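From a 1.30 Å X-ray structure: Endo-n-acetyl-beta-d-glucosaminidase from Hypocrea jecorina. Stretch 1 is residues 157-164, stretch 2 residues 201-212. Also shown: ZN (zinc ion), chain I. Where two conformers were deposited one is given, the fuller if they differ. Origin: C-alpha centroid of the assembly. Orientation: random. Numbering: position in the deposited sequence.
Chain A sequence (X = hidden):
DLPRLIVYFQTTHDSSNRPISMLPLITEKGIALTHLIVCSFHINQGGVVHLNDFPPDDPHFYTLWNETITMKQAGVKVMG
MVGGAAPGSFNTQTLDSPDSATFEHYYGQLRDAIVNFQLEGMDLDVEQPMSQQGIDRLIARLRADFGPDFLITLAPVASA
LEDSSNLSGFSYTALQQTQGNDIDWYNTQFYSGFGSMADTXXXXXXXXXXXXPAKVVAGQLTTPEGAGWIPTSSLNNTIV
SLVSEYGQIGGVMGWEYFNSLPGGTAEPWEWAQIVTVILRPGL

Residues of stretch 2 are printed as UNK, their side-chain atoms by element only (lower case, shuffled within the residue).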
ATOM      1  N   VAL A 157       7.571   6.038   4.831  1.00  4.14           N
ATOM      2  CA  VAL A 157       7.056   6.747   5.989  1.00  4.38           C
ATOM      3  C   VAL A 157       7.118   8.239   5.653  1.00  4.58           C
ATOM      4  O   VAL A 157       7.955   8.677   4.866  1.00  4.41           O
ATOM      5  CB  VAL A 157       7.803   6.380   7.291  1.00  4.36           C
ATOM      6  CG1 VAL A 157       7.760   4.877   7.518  1.00  5.18           C
ATOM      7  CG2 VAL A 157       9.231   6.897   7.284  1.00  5.15           C
ATOM      8  N   ALA A 158       6.224   9.028   6.234  1.00  4.77           N
ATOM      9  CA  ALA A 158       6.073  10.413   5.795  1.00  4.79           C
ATOM     10  C   ALA A 158       7.380  11.214   5.824  1.00  4.86           C
ATOM     11  O   ALA A 158       7.702  11.894   4.852  1.00  5.62           O
ATOM     12  CB  ALA A 158       4.994  11.117   6.613  1.00  4.71           C
ATOM     13  N   SER A 159       8.138  11.107   6.919  1.00  4.59           N
ATOM     14  CA  SER A 159       9.400  11.834   7.076  1.00  4.75           C
ATOM     15  C   SER A 159      10.429  11.457   6.001  1.00  4.84           C
ATOM     16  O   SER A 159      11.354  12.217   5.740  1.00  5.05           O
ATOM     17  CB  SER A 159       9.977  11.646   8.481  1.00  5.33           C
ATOM     18  OG  SER A 159      10.026  10.277   8.813  1.00  5.56           O
ATOM     19  N   ALA A 160      10.288  10.288   5.383  1.00  5.02           N
ATOM     20  CA  ALA A 160      11.202   9.896   4.298  1.00  5.31           C
ATOM     21  C   ALA A 160      11.019  10.735   3.039  1.00  5.22           C
ATOM     22  O   ALA A 160      11.900  10.766   2.176  1.00  5.67           O
ATOM     23  CB  ALA A 160      11.062   8.421   3.980  1.00  5.57           C
ATOM     24  N   LEU A 161       9.886  11.421   2.952  1.00  5.15           N
ATOM     25  CA  LEU A 161       9.607  12.333   1.839  1.00  5.63           C
ATOM     26  C   LEU A 161       9.916  13.790   2.208  1.00  6.36           C
ATOM     27  O   LEU A 161       9.646  14.715   1.433  1.00  6.76           O
ATOM     28  CB  LEU A 161       8.159  12.193   1.370  1.00  5.18           C
ATOM     29  CG  LEU A 161       7.698  10.796   0.943  1.00  4.87           C
ATOM     30  CD1 LEU A 161       6.316  10.869   0.337  1.00  6.30           C
ATOM     31  CD2 LEU A 161       8.687  10.122   0.003  1.00  4.90           C
ATOM     32  N   GLU A 162      10.485  13.963   3.405  1.00  7.66           N
ATOM     33  CA  GLU A 162      10.869  15.265   3.964  1.00  9.44           C
ATOM     34  C   GLU A 162      12.348  15.291   4.359  1.00 10.12           C
ATOM     35  O   GLU A 162      12.721  15.983   5.313  1.00 10.52           O
ATOM     36  CB  GLU A 162      10.019  15.570   5.196  1.00 10.34           C
ATOM     37  CG  GLU A 162       8.527  15.613   4.918  1.00 11.18           C
ATOM     38  CD  GLU A 162       7.692  15.560   6.186  1.00 12.76           C
ATOM     39  OE1 GLU A 162       7.499  14.465   6.754  1.00 14.81           O
ATOM     40  OE2 GLU A 162       7.229  16.625   6.641  1.00 12.96           O
ATOM     41  N   ASP A 163      13.187  14.543   3.645  1.00 10.20           N
ATOM     42  CA  ASP A 163      14.638  14.529   3.892  1.00 11.17           C
ATOM     43  C   ASP A 163      15.014  14.066   5.307  1.00 11.17           C
ATOM     44  O   ASP A 163      16.041  14.491   5.861  1.00 11.58           O
ATOM     45  CB  ASP A 163      15.261  15.910   3.590  1.00 11.47           C
ATOM     46  CG  ASP A 163      14.854  16.460   2.229  1.00 12.15           C
ATOM     47  OD1 ASP A 163      14.847  15.687   1.247  1.00 12.29           O
ATOM     48  OD2 ASP A 163      14.548  17.676   2.137  1.00 14.28           O
ATOM     49  N   SER A 164      14.199  13.188   5.886  1.00 10.18           N
ATOM     50  CA  SER A 164      14.366  12.796   7.282  1.00  9.61           C
ATOM     51  C   SER A 164      14.159  11.280   7.494  1.00  8.31           C
ATOM     52  O   SER A 164      14.401  10.479   6.587  1.00  8.82           O
ATOM     53  CB  SER A 164      13.445  13.646   8.159  1.00  9.55           C
ATOM     54  OG  SER A 164      13.743  13.495   9.532  1.00  9.44           O
ATOM     55  N   UNK A 201       0.561  20.449   7.968  1.00  7.80           N
ATOM     56  CA  UNK A 201       1.966  20.851   7.866  0.50  7.45           C
ATOM     57  C   UNK A 201       2.861  19.799   7.209  1.00  7.31           C
ATOM     58  O   UNK A 201       3.676  20.132   6.328  1.00  6.85           O
ATOM     59  o   UNK A 201       2.518  20.264  10.163  0.50  7.64           O
ATOM     60  c   UNK A 201       2.529  21.315   9.215  0.50  7.86           C
ATOM     61  N   UNK A 202       2.706  18.539   7.611  1.00  6.71           N
ATOM     62  CA  UNK A 202       3.544  17.479   7.042  1.00  6.76           C
ATOM     63  C   UNK A 202       3.282  17.235   5.553  1.00  6.43           C
ATOM     64  O   UNK A 202       4.225  17.195   4.746  1.00  6.36           O
ATOM     65  o   UNK A 202       3.762  15.425  10.113  1.00  7.14           O
ATOM     66  o   UNK A 202       4.609  17.362   9.584  1.00  8.48           O
ATOM     67  c   UNK A 202       3.407  16.191   7.854  1.00  6.56           C
ATOM     68  c   UNK A 202       3.962  16.330   9.278  1.00  8.81           C
ATOM     69  N   UNK A 203       2.007  17.102   5.190  1.00  5.97           N
ATOM     70  CA  UNK A 203       1.626  16.925   3.795  1.00  6.34           C
ATOM     71  C   UNK A 203       2.160  18.091   2.949  1.00  6.27           C
ATOM     72  O   UNK A 203       2.741  17.877   1.877  1.00  7.02           O
ATOM     73  o   UNK A 203      -1.730  14.699  -1.280  1.00  5.69           O
ATOM     74  c   UNK A 203      -0.802  14.883   2.260  1.00  6.66           C
ATOM     75  c   UNK A 203       0.101  16.774   3.675  1.00  6.87           C
ATOM     76  c   UNK A 203      -1.302  15.168  -0.062  1.00  5.97           C
ATOM     77  c   UNK A 203      -0.441  17.004   1.209  1.00  6.66           C
ATOM     78  c   UNK A 203      -0.888  16.482   0.002  1.00  5.73           C
ATOM     79  c   UNK A 203      -1.259  14.355   1.053  1.00  6.01           C
ATOM     80  c   UNK A 203      -0.386  16.213   2.355  1.00  6.20           C
ATOM     81  N   UNK A 204       1.987  19.320   3.440  1.00  6.79           N
ATOM     82  CA  UNK A 204       2.490  20.508   2.727  1.00  7.14           C
ATOM     83  C   UNK A 204       4.015  20.487   2.557  1.00  6.92           C
ATOM     84  O   UNK A 204       4.537  20.872   1.512  1.00  7.36           O
ATOM     85  o   UNK A 204      -0.135  21.676   2.487  1.00 10.10           O
ATOM     86  c   UNK A 204       0.605  22.153   3.373  1.00  8.53           C
ATOM     87  c   UNK A 204       2.106  21.809   3.452  1.00  7.59           C
ATOM     88  o   UNK A 204       0.169  22.959   4.219  1.00  9.43           O
ATOM     89  N   UNK A 205       4.728  20.055   3.596  1.00  6.75           N
ATOM     90  CA  UNK A 205       6.186  19.948   3.530  1.00  7.24           C
ATOM     91  C   UNK A 205       6.625  18.923   2.467  1.00  6.59           C
ATOM     92  O   UNK A 205       7.589  19.139   1.719  1.00  7.46           O
ATOM     93  c   UNK A 205       8.756  19.536   6.476  1.00 10.15           C
ATOM     94  n   UNK A 205       8.136  20.426   7.453  1.00 10.58           N
ATOM     95  n   UNK A 205       6.721  20.991   9.170  1.00 11.16           N
ATOM     96  c   UNK A 205       8.263  19.799   5.048  1.00  9.21           C
ATOM     97  c   UNK A 205       6.754  19.604   4.910  1.00  7.48           C
ATOM     98  n   UNK A 205       6.752  18.832   8.398  1.00 11.55           N
ATOM     99  c   UNK A 205       7.207  20.075   8.338  1.00 10.14           C
ATOM    100  N   UNK A 206       5.899  17.810   2.395  1.00  6.54           N
ATOM    101  CA  UNK A 206       6.190  16.783   1.407  1.00  6.28           C
ATOM    102  C   UNK A 206       5.985  17.343  -0.012  1.00  6.88           C
ATOM    103  O   UNK A 206       6.831  17.157  -0.891  1.00  7.15           O
ATOM    104  c   UNK A 206       5.795  14.794   2.903  1.00  6.25           C
ATOM    105  c   UNK A 206       5.302  14.646   0.432  1.00  5.56           C
ATOM    106  c   UNK A 206       5.312  15.545   1.655  1.00  6.16           C
ATOM    107  c   UNK A 206       4.788  13.798   3.479  1.00  7.35           C
ATOM    108  N   UNK A 207       4.883  18.059  -0.220  1.00  7.22           N
ATOM    109  CA  UNK A 207       4.607  18.665  -1.527  1.00  8.19           C
ATOM    110  C   UNK A 207       5.707  19.663  -1.909  1.00  8.55           C
ATOM    111  O   UNK A 207       6.179  19.673  -3.052  1.00  8.86           O
ATOM    112  c   UNK A 207       2.131  18.240  -1.491  1.00  8.65           C
ATOM    113  c   UNK A 207       3.209  19.313  -1.584  1.00  8.40           C
ATOM    114  c   UNK A 207       3.041  20.131  -2.867  1.00  8.93           C
ATOM    115  N   UNK A 208       6.133  20.462  -0.932  1.00  9.03           N
ATOM    116  CA  UNK A 208       7.204  21.446  -1.145  1.00  9.57           C
ATOM    117  C   UNK A 208       8.558  20.786  -1.427  1.00 10.35           C
ATOM    118  O   UNK A 208       9.447  21.417  -1.989  1.00 10.62           O
ATOM    119  c   UNK A 208       7.298  22.384   0.048  1.00 10.25           C
ATOM    120  N   UNK A 209       8.706  19.517  -1.047  1.00  9.68           N
ATOM    121  CA  UNK A 209       9.918  18.737  -1.302  1.00  9.75           C
ATOM    122  C   UNK A 209       9.883  17.987  -2.646  1.00  9.74           C
ATOM    123  O   UNK A 209      10.725  17.131  -2.908  1.00 10.47           O
ATOM    124  c   UNK A 209      11.674  17.401  -0.039  1.00  8.74           C
ATOM    125  n   UNK A 209      11.966  16.172   0.367  1.00  7.29           N
ATOM    126  c   UNK A 209      10.199  17.756  -0.150  1.00  9.28           C
ATOM    127  o   UNK A 209      12.547  18.237  -0.318  1.00  9.93           O
ATOM    128  N   UNK A 210       8.896  18.301  -3.488  1.00 10.03           N
ATOM    129  CA  UNK A 210       8.851  17.790  -4.858  1.00 10.84           C
ATOM    130  C   UNK A 210       7.974  16.575  -5.128  1.00 10.89           C
ATOM    131  O   UNK A 210       8.109  15.919  -6.166  1.00 11.75           O
ATOM    132  N   UNK A 211       7.079  16.256  -4.200  1.00 10.07           N
ATOM    133  CA  UNK A 211       6.155  15.135  -4.395  1.00  9.66           C
ATOM    134  C   UNK A 211       4.762  15.691  -4.640  1.00  9.67           C
ATOM    135  O   UNK A 211       4.167  16.281  -3.739  1.00 11.23           O
ATOM    136  c   UNK A 211       9.698  13.568  -1.895  1.00  6.61           C
ATOM    137  c   UNK A 211       7.535  13.545  -2.974  1.00  7.96           C
ATOM    138  c   UNK A 211       6.186  14.166  -3.199  1.00  9.54           C
ATOM    139  c   UNK A 211       7.921  12.398  -3.672  1.00  8.10           C
ATOM    140  c   UNK A 211      10.075  12.430  -2.598  1.00  6.52           C
ATOM    141  c   UNK A 211       8.440  14.122  -2.088  1.00  7.31           C
ATOM    142  c   UNK A 211       9.187  11.842  -3.485  1.00  8.02           C
ATOM    143  N   UNK A 212       4.251  15.508  -5.858  1.00  8.76           N
ATOM    144  CA  UNK A 212       2.959  16.072  -6.262  1.00  8.25           C
ATOM    145  C   UNK A 212       1.820  15.543  -5.406  1.00  7.19           C
ATOM    146  O   UNK A 212       1.784  14.355  -5.075  1.00  6.36           O
ATOM    147  c   UNK A 212       2.685  15.769  -7.736  1.00  8.61           C
TER
HETATM  148 ZN    ZN I1293      14.509  18.641   0.235  0.50  9.64          ZN
HETATM  149  O   HOH W   1      15.147  17.166  -0.918  1.00 22.33           O
HETATM  150  O   HOH W   2      16.427  19.270   0.597  1.00 20.13           O
HETATM  151  O   HOH W   3      13.845  20.408   1.333  1.00 22.37           O
HETATM  152  O   HOH W   4      14.548  19.788  -1.316  1.00 27.48           O

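Position 201 opens a helix that runs to 208. Its side chain is one carbon and one oxygen, and it does not reach stretch 1. This is Ser201.

Position 202 has two side-chain carbons, the second carrying two oxygens. CA-to-CB points toward stretch 1, and a carboxylate oxygen lies 4.0 Å from Glu162 OE2. The carboxylate fits Asp202.

Position 203 has one carbon, then a six-carbon ring bearing an oxygen. Its CA-to-CB bond points away from stretch 1. It is Tyr203.

Position 204 repeats the pattern of two carbons and two oxygens. Its CA-to-CB bond also points away. It is Asp204.

Position 205 has three carbons, a nitrogen, and a carbon carrying two more nitrogens. One terminal nitrogen lies 2.9 Å from Glu162 OE2. A guanidinium identifies Arg205. NH1 donates to Glu162 OE2 in a salt bridge, and OE2 sits at the guanidinium edge, near its plane. Arg205 NH1 also lies 2.9 Å from Asp202 OD1, a second salt bridge. It thus pairs with two neighbouring carboxylates.

Position 206 has four carbons, forked at the first, with one arm two carbons long. They pack on Leu161, Glu162 and Ala158. That is Ile206. Its CG1 is 3.8 Å from Leu161 CB and 3.5 Å from Glu162 CG. Its CD1 is 4.1 Å from Ala158 CB.

Position 207 has three carbons, forked at the first. Its CA-to-CB bond points away. It is Val207.

Position 208 has a single carbon, out of reach of stretch 1. It is Ala208.

Position 209 has two carbons, the second carrying one oxygen and one nitrogen. The nitrogen is 2.9 Å from Leu161 O. The amide marks Asn209, the first residue to leave helical phi/psi. Asn209 ND2 donates to Leu161 O and, at 3.1 Å, to Asp163 OD1.

Position 210 has no side-chain atoms. Phi is 98°, and a CB here would jam against the preceding carbonyl oxygen. It is Gly210.

Position 211 has one carbon, then a six-carbon ring without oxygen. Leu161 CD2 lies over one face, 4.0 Å from the centroid. This is Phe211.

Position 212 has one carbon, far from stretch 1. It is Ala212.

The contact joins an apolar patch to polar ties. Ile206 and Phe211 pack on Leu161. The zinc ion links the stretches again, bound by Asn209 OD1 and Asp163 OD2, each at 2.1 Å. Asp163 OD2 and Asn209 OD1 are 3.2 Å apart because both bind the zinc; they are not hydrogen-bonded. Four waters complete the six ligands.

Stretch 2 (201-212) SDYDRIVANGFA
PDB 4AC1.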